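Local coordinates for protein 2-nitropropane dioxygenase (Streptomyces ansochromogenes, PDB 3BW2) that probably oxidises nitroalkanes or their nitronates with molecular oxygen, using a bound FMN cofactor, at residues A[93-107]-A[295-308]. Numbering follows the deposited sequence.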
ATOM      1  N   ALA A  93       3.660 -30.994 -13.899  1.00 23.76           N
ATOM      2  CA  ALA A  93       3.333 -32.333 -13.423  1.00 25.51           C
ATOM      3  C   ALA A  93       4.408 -33.337 -13.846  1.00 26.53           C
ATOM      4  O   ALA A  93       4.877 -34.143 -13.037  1.00 26.57           O
ATOM      5  CB  ALA A  93       1.971 -32.757 -13.965  1.00 24.64           C
ATOM      6  N   ALA A  94       4.794 -33.286 -15.116  1.00 26.48           N
ATOM      7  CA  ALA A  94       5.816 -34.189 -15.637  1.00 27.96           C
ATOM      8  C   ALA A  94       7.162 -33.945 -14.952  1.00 28.84           C
ATOM      9  O   ALA A  94       7.831 -34.890 -14.526  1.00 29.74           O
ATOM     10  CB  ALA A  94       5.957 -34.000 -17.142  1.00 27.21           C
ATOM     11  N   TRP A  95       7.550 -32.679 -14.839  1.00 27.71           N
ATOM     12  CA  TRP A  95       8.820 -32.326 -14.212  1.00 27.16           C
ATOM     13  C   TRP A  95       8.914 -32.786 -12.763  1.00 27.80           C
ATOM     14  O   TRP A  95       9.899 -33.401 -12.363  1.00 28.24           O
ATOM     15  CB  TRP A  95       9.051 -30.814 -14.284  1.00 25.17           C
ATOM     16  CG  TRP A  95      10.382 -30.409 -13.724  1.00 25.67           C
ATOM     17  CD1 TRP A  95      10.626 -29.853 -12.501  1.00 25.11           C
ATOM     18  CD2 TRP A  95      11.660 -30.585 -14.346  1.00 25.10           C
ATOM     19  NE1 TRP A  95      11.978 -29.673 -12.321  1.00 26.25           N
ATOM     20  CE2 TRP A  95      12.636 -30.114 -13.439  1.00 26.39           C
ATOM     21  CE3 TRP A  95      12.076 -31.098 -15.583  1.00 23.99           C
ATOM     22  CZ2 TRP A  95      14.008 -30.140 -13.729  1.00 25.30           C
ATOM     23  CZ3 TRP A  95      13.442 -31.123 -15.873  1.00 24.54           C
ATOM     24  CH2 TRP A  95      14.390 -30.647 -14.947  1.00 23.50           C
ATOM     25  N   TYR A  96       7.890 -32.483 -11.973  1.00 28.01           N
ATOM     26  CA  TYR A  96       7.879 -32.879 -10.575  1.00 27.60           C
ATOM     27  C   TYR A  96       7.415 -34.322 -10.438  1.00 29.09           C
ATOM     28  O   TYR A  96       7.243 -34.823  -9.330  1.00 28.68           O
ATOM     29  CB  TYR A  96       6.979 -31.936  -9.768  1.00 26.24           C
ATOM     30  CG  TYR A  96       7.589 -30.562  -9.593  1.00 24.63           C
ATOM     31  CD1 TYR A  96       8.743 -30.384  -8.828  1.00 24.20           C
ATOM     32  CD2 TYR A  96       7.044 -29.447 -10.231  1.00 22.35           C
ATOM     33  CE1 TYR A  96       9.345 -29.132  -8.704  1.00 22.82           C
ATOM     34  CE2 TYR A  96       7.640 -28.189 -10.116  1.00 23.16           C
ATOM     35  CZ  TYR A  96       8.789 -28.040  -9.352  1.00 22.29           C
ATOM     36  OH  TYR A  96       9.395 -26.807  -9.252  1.00 25.26           O
ATOM     37  N   GLU A  97       7.218 -34.976 -11.581  1.00 29.99           N
ATOM     38  CA  GLU A  97       6.794 -36.374 -11.636  1.00 32.41           C
ATOM     39  C   GLU A  97       5.648 -36.699 -10.689  1.00 33.04           C
ATOM     40  O   GLU A  97       5.736 -37.618  -9.873  1.00 32.05           O
ATOM     41  CB  GLU A  97       7.984 -37.287 -11.343  1.00 34.02           C
ATOM     42  CG  GLU A  97       9.156 -37.064 -12.287  1.00 38.42           C
ATOM     43  CD  GLU A  97      10.320 -37.992 -12.012  1.00 40.61           C
ATOM     44  OE1 GLU A  97      10.857 -37.963 -10.885  1.00 41.68           O
ATOM     45  OE2 GLU A  97      10.698 -38.749 -12.930  1.00 43.10           O
ATOM     46  N   THR A  98       4.566 -35.941 -10.811  1.00 33.50           N
ATOM     47  CA  THR A  98       3.402 -36.147  -9.968  1.00 34.48           C
ATOM     48  C   THR A  98       2.155 -35.690 -10.711  1.00 34.68           C
ATOM     49  O   THR A  98       2.228 -34.858 -11.616  1.00 36.15           O
ATOM     50  CB  THR A  98       3.538 -35.365  -8.649  1.00 35.03           C
ATOM     51  OG1 THR A  98       2.407 -35.632  -7.812  1.00 36.40           O
ATOM     52  CG2 THR A  98       3.618 -33.873  -8.925  1.00 35.47           C
ATOM     53  N   GLU A  99       1.013 -36.247 -10.331  1.00 34.29           N
ATOM     54  CA  GLU A  99      -0.262 -35.908 -10.955  1.00 34.69           C
ATOM     55  C   GLU A  99      -0.851 -34.645 -10.339  1.00 31.93           C
ATOM     56  O   GLU A  99      -0.653 -34.377  -9.156  1.00 31.53           O
ATOM     57  CB  GLU A  99      -1.253 -37.059 -10.760  1.00 37.59           C
ATOM     58  CG  GLU A  99      -0.884 -38.338 -11.477  1.00 43.46           C
ATOM     59  CD  GLU A  99      -1.397 -38.359 -12.899  1.00 47.66           C
ATOM     60  OE1 GLU A  99      -2.633 -38.304 -13.076  1.00 51.46           O
ATOM     61  OE2 GLU A  99      -0.574 -38.427 -13.837  1.00 50.42           O
ATOM     62  N   LEU A 100      -1.575 -33.869 -11.136  1.00 29.93           N
ATOM     63  CA  LEU A 100      -2.206 -32.664 -10.614  1.00 28.21           C
ATOM     64  C   LEU A 100      -3.322 -33.146  -9.695  1.00 28.00           C
ATOM     65  O   LEU A 100      -3.856 -34.236  -9.895  1.00 28.34           O
ATOM     66  CB  LEU A 100      -2.780 -31.818 -11.753  1.00 25.99           C
ATOM     67  CG  LEU A 100      -1.761 -31.261 -12.757  1.00 26.37           C
ATOM     68  CD1 LEU A 100      -2.483 -30.445 -13.822  1.00 21.73           C
ATOM     69  CD2 LEU A 100      -0.729 -30.398 -12.024  1.00 22.57           C
ATOM     70  N   GLY A 101      -3.657 -32.355  -8.681  1.00 27.91           N
ATOM     71  CA  GLY A 101      -4.710 -32.755  -7.764  1.00 28.27           C
ATOM     72  C   GLY A 101      -6.085 -32.589  -8.382  1.00 28.99           C
ATOM     73  O   GLY A 101      -6.228 -31.955  -9.427  1.00 29.69           O
ATOM     74  N   ASP A 102      -7.101 -33.161  -7.745  1.00 30.29           N
ATOM     75  CA  ASP A 102      -8.468 -33.050  -8.247  1.00 30.58           C
ATOM     76  C   ASP A 102      -8.964 -31.641  -7.936  1.00 29.89           C
ATOM     77  O   ASP A 102      -9.032 -31.248  -6.774  1.00 29.98           O
ATOM     78  CB  ASP A 102      -9.374 -34.068  -7.552  1.00 30.96           C
ATOM     79  CG  ASP A 102     -10.755 -34.143  -8.176  1.00 31.73           C
ATOM     80  OD1 ASP A 102     -11.260 -33.103  -8.648  1.00 29.87           O
ATOM     81  OD2 ASP A 102     -11.344 -35.243  -8.184  1.00 34.17           O
ATOM     82  N   PRO A 103      -9.324 -30.864  -8.970  1.00 30.01           N
ATOM     83  CA  PRO A 103      -9.810 -29.498  -8.753  1.00 32.41           C
ATOM     84  C   PRO A 103     -11.082 -29.440  -7.922  1.00 35.76           C
ATOM     85  O   PRO A 103     -11.380 -28.422  -7.298  1.00 35.11           O
ATOM     86  CB  PRO A 103     -10.021 -28.979 -10.173  1.00 32.09           C
ATOM     87  CG  PRO A 103     -10.393 -30.220 -10.925  1.00 31.00           C
ATOM     88  CD  PRO A 103      -9.395 -31.223 -10.397  1.00 29.55           C
ATOM     89  N   ASP A 104     -11.830 -30.539  -7.916  1.00 38.72           N
ATOM     90  CA  ASP A 104     -13.072 -30.605  -7.159  1.00 42.29           C
ATOM     91  C   ASP A 104     -12.871 -31.435  -5.899  1.00 42.85           C
ATOM     92  O   ASP A 104     -13.474 -32.493  -5.743  1.00 44.82           O
ATOM     93  CB  ASP A 104     -14.178 -31.218  -8.022  1.00 45.74           C
ATOM     94  CG  ASP A 104     -14.412 -30.440  -9.308  1.00 49.14           C
ATOM     95  OD1 ASP A 104     -14.650 -29.214  -9.229  1.00 51.68           O
ATOM     96  OD2 ASP A 104     -14.359 -31.053 -10.398  1.00 49.71           O
ATOM     97  N   GLY A 105     -12.025 -30.941  -5.000  1.00 43.53           N
ATOM     98  CA  GLY A 105     -11.750 -31.662  -3.770  1.00 43.24           C
ATOM     99  C   GLY A 105     -12.134 -30.956  -2.480  1.00 43.43           C
ATOM    100  O   GLY A 105     -11.356 -30.948  -1.524  1.00 44.17           O
ATOM    101  N   GLY A 106     -13.327 -30.363  -2.444  1.00 42.40           N
ATOM    102  CA  GLY A 106     -13.779 -29.687  -1.239  1.00 39.33           C
ATOM    103  C   GLY A 106     -13.734 -28.171  -1.278  1.00 37.26           C
ATOM    104  O   GLY A 106     -12.700 -27.581  -1.591  1.00 38.55           O
ATOM    105  N   ARG A 107     -14.856 -27.536  -0.953  1.00 34.20           N
ATOM    106  CA  ARG A 107     -14.936 -26.079  -0.949  1.00 31.86           C
ATOM    107  C   ARG A 107     -15.331 -25.522   0.418  1.00 28.84           C
ATOM    108  O   ARG A 107     -15.216 -24.320   0.663  1.00 27.13           O
ATOM    109  CB  ARG A 107     -15.945 -25.600  -1.994  1.00 34.38           C
ATOM    110  CG  ARG A 107     -15.540 -25.870  -3.429  1.00 39.07           C
ATOM    111  CD  ARG A 107     -16.423 -25.086  -4.388  1.00 42.75           C
ATOM    112  NE  ARG A 107     -15.946 -25.168  -5.765  1.00 47.14           N
ATOM    113  CZ  ARG A 107     -15.940 -26.283  -6.489  1.00 49.02           C
ATOM    114  NH1 ARG A 107     -15.488 -26.263  -7.736  1.00 50.76           N
ATOM    115  NH2 ARG A 107     -16.392 -27.417  -5.968  1.00 49.63           N
ATOM    116  N   PRO A 295     -11.253 -22.996  -4.278  1.00 24.36           N
ATOM    117  CA  PRO A 295      -9.912 -23.540  -4.064  1.00 23.53           C
ATOM    118  C   PRO A 295      -9.523 -24.529  -5.159  1.00 23.01           C
ATOM    119  O   PRO A 295      -8.565 -25.285  -5.009  1.00 21.81           O
ATOM    120  CB  PRO A 295     -10.043 -24.216  -2.708  1.00 23.83           C
ATOM    121  CG  PRO A 295     -11.416 -24.816  -2.807  1.00 25.78           C
ATOM    122  CD  PRO A 295     -12.239 -23.697  -3.431  1.00 24.30           C
ATOM    123  N   ASP A 296     -10.274 -24.514  -6.255  1.00 23.01           N
ATOM    124  CA  ASP A 296     -10.022 -25.416  -7.379  1.00 23.28           C
ATOM    125  C   ASP A 296      -8.546 -25.450  -7.775  1.00 23.01           C
ATOM    126  O   ASP A 296      -7.937 -26.520  -7.845  1.00 21.14           O
ATOM    127  CB  ASP A 296     -10.858 -24.994  -8.588  1.00 26.39           C
ATOM    128  CG  ASP A 296     -12.354 -25.029  -8.309  1.00 27.73           C
ATOM    129  OD1 ASP A 296     -12.810 -24.311  -7.395  1.00 30.72           O
ATOM    130  OD2 ASP A 296     -13.070 -25.776  -9.009  1.00 28.91           O
ATOM    131  N   VAL A 297      -7.977 -24.278  -8.043  1.00 20.91           N
ATOM    132  CA  VAL A 297      -6.575 -24.196  -8.437  1.00 20.00           C
ATOM    133  C   VAL A 297      -5.667 -24.674  -7.311  1.00 19.31           C
ATOM    134  O   VAL A 297      -4.663 -25.346  -7.554  1.00 19.24           O
ATOM    135  CB  VAL A 297      -6.203 -22.752  -8.850  1.00 20.67           C
ATOM    136  CG1 VAL A 297      -4.719 -22.660  -9.157  1.00 17.03           C
ATOM    137  CG2 VAL A 297      -7.020 -22.348 -10.076  1.00 18.36           C
ATOM    138  N   HIS A 298      -6.029 -24.343  -6.075  1.00 20.52           N
ATOM    139  CA  HIS A 298      -5.244 -24.773  -4.926  1.00 22.33           C
ATOM    140  C   HIS A 298      -5.121 -26.298  -4.891  1.00 22.47           C
ATOM    141  O   HIS A 298      -4.033 -26.833  -4.662  1.00 20.95           O
ATOM    142  CB  HIS A 298      -5.880 -24.278  -3.624  1.00 22.50           C
ATOM    143  CG  HIS A 298      -5.288 -24.897  -2.398  1.00 24.91           C
ATOM    144  ND1 HIS A 298      -5.780 -26.057  -1.838  1.00 26.71           N
ATOM    145  CD2 HIS A 298      -4.210 -24.549  -1.655  1.00 23.83           C
ATOM    146  CE1 HIS A 298      -5.031 -26.397  -0.805  1.00 25.47           C
ATOM    147  NE2 HIS A 298      -4.072 -25.498  -0.673  1.00 28.44           N
ATOM    148  N   HIS A 299      -6.233 -26.996  -5.113  1.00 23.57           N
ATOM    149  CA  HIS A 299      -6.219 -28.460  -5.117  1.00 23.82           C
ATOM    150  C   HIS A 299      -5.363 -28.953  -6.276  1.00 23.61           C
ATOM    151  O   HIS A 299      -4.592 -29.906  -6.153  1.00 22.88           O
ATOM    152  CB  HIS A 299      -7.631 -29.026  -5.300  1.00 24.93           C
ATOM    153  CG  HIS A 299      -8.576 -28.687  -4.192  1.00 28.18           C
ATOM    154  ND1 HIS A 299      -8.266 -28.881  -2.863  1.00 29.66           N
ATOM    155  CD2 HIS A 299      -9.839 -28.201  -4.218  1.00 27.85           C
ATOM    156  CE1 HIS A 299      -9.299 -28.529  -2.119  1.00 30.01           C
ATOM    157  NE2 HIS A 299     -10.267 -28.114  -2.916  1.00 29.33           N
ATOM    158  N   LEU A 300      -5.518 -28.284  -7.410  1.00 23.85           N
ATOM    159  CA  LEU A 300      -4.799 -28.627  -8.624  1.00 24.84           C
ATOM    160  C   LEU A 300      -3.276 -28.609  -8.458  1.00 24.73           C
ATOM    161  O   LEU A 300      -2.588 -29.540  -8.886  1.00 25.51           O
ATOM    162  CB  LEU A 300      -5.209 -27.654  -9.730  1.00 27.10           C
ATOM    163  CG  LEU A 300      -4.935 -28.019 -11.188  1.00 29.68           C
ATOM    164  CD1 LEU A 300      -5.773 -29.232 -11.581  1.00 28.93           C
ATOM    165  CD2 LEU A 300      -5.278 -26.827 -12.075  1.00 29.63           C
ATOM    166  N   THR A 301      -2.756 -27.563  -7.822  1.00 22.82           N
ATOM    167  CA  THR A 301      -1.308 -27.406  -7.648  1.00 21.36           C
ATOM    168  C   THR A 301      -0.701 -27.982  -6.374  1.00 21.23           C
ATOM    169  O   THR A 301       0.521 -28.114  -6.278  1.00 18.92           O
ATOM    170  CB  THR A 301      -0.907 -25.920  -7.685  1.00 20.39           C
ATOM    171  OG1 THR A 301      -1.394 -25.268  -6.506  1.00 18.66           O
ATOM    172  CG2 THR A 301      -1.489 -25.236  -8.916  1.00 20.00           C
ATOM    173  N   SER A 302      -1.541 -28.315  -5.400  1.00 21.81           N
ATOM    174  CA  SER A 302      -1.048 -28.841  -4.132  1.00 22.24           C
ATOM    175  C   SER A 302       0.035 -29.908  -4.292  1.00 22.96           C
ATOM    176  O   SER A 302       1.071 -29.843  -3.631  1.00 21.57           O
ATOM    177  CB  SER A 302      -2.203 -29.394  -3.299  1.00 23.30           C
ATOM    178  OG  SER A 302      -1.719 -29.809  -2.036  1.00 29.33           O
ATOM    179  N   PRO A 303      -0.194 -30.910  -5.165  1.00 23.73           N
ATOM    180  CA  PRO A 303       0.797 -31.970  -5.377  1.00 23.78           C
ATOM    181  C   PRO A 303       2.104 -31.410  -5.940  1.00 23.36           C
ATOM    182  O   PRO A 303       3.187 -31.878  -5.599  1.00 23.35           O
ATOM    183  CB  PRO A 303       0.103 -32.900  -6.369  1.00 24.39           C
ATOM    184  CG  PRO A 303      -1.347 -32.711  -6.054  1.00 25.49           C
ATOM    185  CD  PRO A 303      -1.439 -31.216  -5.892  1.00 24.78           C
ATOM    186  N   LEU A 304       1.997 -30.409  -6.808  1.00 23.18           N
ATOM    187  CA  LEU A 304       3.182 -29.795  -7.406  1.00 22.87           C
ATOM    188  C   LEU A 304       4.008 -29.114  -6.323  1.00 23.44           C
ATOM    189  O   LEU A 304       5.230 -29.277  -6.257  1.00 22.58           O
ATOM    190  CB  LEU A 304       2.769 -28.771  -8.470  1.00 21.63           C
ATOM    191  CG  LEU A 304       1.991 -29.322  -9.671  1.00 21.97           C
ATOM    192  CD1 LEU A 304       1.567 -28.174 -10.592  1.00 22.65           C
ATOM    193  CD2 LEU A 304       2.853 -30.324 -10.425  1.00 20.93           C
ATOM    194  N   ARG A 305       3.334 -28.357  -5.464  1.00 21.92           N
ATOM    195  CA  ARG A 305       4.013 -27.656  -4.386  1.00 22.88           C
ATOM    196  C   ARG A 305       4.646 -28.616  -3.385  1.00 22.34           C
ATOM    197  O   ARG A 305       5.728 -28.343  -2.870  1.00 21.17           O
ATOM    198  CB  ARG A 305       3.039 -26.712  -3.681  1.00 23.38           C
ATOM    199  CG  ARG A 305       2.737 -25.452  -4.483  1.00 24.21           C
ATOM    200  CD  ARG A 305       1.742 -24.572  -3.757  1.00 27.79           C
ATOM    201  NE  ARG A 305       0.380 -25.056  -3.923  1.00 28.88           N
ATOM    202  CZ  ARG A 305      -0.641 -24.674  -3.167  1.00 30.21           C
ATOM    203  NH1 ARG A 305      -0.450 -23.806  -2.182  1.00 28.89           N
ATOM    204  NH2 ARG A 305      -1.855 -25.152  -3.407  1.00 27.87           N
ATOM    205  N   LYS A 306       3.975 -29.733  -3.109  1.00 22.97           N
ATOM    206  CA  LYS A 306       4.517 -30.724  -2.179  1.00 24.05           C
ATOM    207  C   LYS A 306       5.806 -31.305  -2.753  1.00 22.18           C
ATOM    208  O   LYS A 306       6.796 -31.470  -2.045  1.00 22.88           O
ATOM    209  CB  LYS A 306       3.531 -31.876  -1.951  1.00 26.04           C
ATOM    210  CG  LYS A 306       2.272 -31.534  -1.172  1.00 30.82           C
ATOM    211  CD  LYS A 306       1.553 -32.825  -0.775  1.00 34.83           C
ATOM    212  CE  LYS A 306       0.248 -32.559  -0.042  1.00 37.56           C
ATOM    213  NZ  LYS A 306      -0.799 -32.003  -0.944  1.00 40.91           N
ATOM    214  N   ALA A 307       5.780 -31.627  -4.039  1.00 20.44           N
ATOM    215  CA  ALA A 307       6.947 -32.192  -4.702  1.00 21.93           C
ATOM    216  C   ALA A 307       8.106 -31.200  -4.681  1.00 22.51           C
ATOM    217  O   ALA A 307       9.242 -31.564  -4.374  1.00 21.43           O
ATOM    218  CB  ALA A 307       6.601 -32.561  -6.134  1.00 22.74           C
ATOM    219  N   ALA A 308       7.814 -29.944  -5.007  1.00 21.76           N
ATOM    220  CA  ALA A 308       8.835 -28.905  -5.027  1.00 21.55           C
ATOM    221  C   ALA A 308       9.462 -28.744  -3.643  1.00 23.00           C
ATOM    222  O   ALA A 308      10.688 -28.639  -3.508  1.00 19.70           O
ATOM    223  CB  ALA A 308       8.223 -27.586  -5.487  1.00 20.52           C
TER
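Leu304, His299 and Tyr96 carry much of the interface in which an extended loop, leaving helix 90-95 through a Schellman motif at Glu97, runs antiparallel along helix 296-311 on the periphery of the TIM-barrel flavoprotein. The pairing of Tyr96 with Ala307, Gly101 with Leu300 and Pro103 with Asp296 gives that direction. Leu304 forks between two parts of the loop: CD1 meets Leu100 CD2 at 3.5 Å, while CD2 lies 3.6 Å from Ala93 N. Tyr96 brings CB to Ala307 CB (3.7 Å) and CE1 to Ala308 CB; Leu304 O lies over one ring face and Trp95 CD1 over the other, and the hydroxyl of Tyr96 hydrogen-bonds to Asp313 and Arg281. Midway, the helix kinks at Pro303, where Leu304 N makes no bond to Leu300 O; that carbonyl instead accepts from Gly101 N at 3.0 Å. Leu100 and Leu300 both also pack on Ala86 of helix 81-88, which extends the apolar layer.

Toward the helix start, His299 turns its ring to the loop. With CG anti to its own carbonyl carbon (chi1 -63°), the imidazole reaches the backbone of Gly105 and Gly106, where NE2 donates to Gly106 O at 2.8 Å, with an N-H...O angle of 160°. The acceptor lies in the ring plane and NE2 meets an in-plane lone pair of the carbonyl, while Gly105 CA sits over a ring face, 4.1 Å from the centroid, as a CH-pi contact. Replacing His299 by an alanine would probably leave Gly106 O without this donor and the 105-106 backbone free to shift. Beyond it, the extended Arg107 chain crosses Pro295 and puts NH1 2.8 Å from Asp296 OD2, a salt bridge with guanidinium and carboxylate planes 60° apart; NH1 also makes a weak, longer salt bridge to Asp104 OD1, joining both carboxylates in one network, whereas the buried Arg107 NE has no partner.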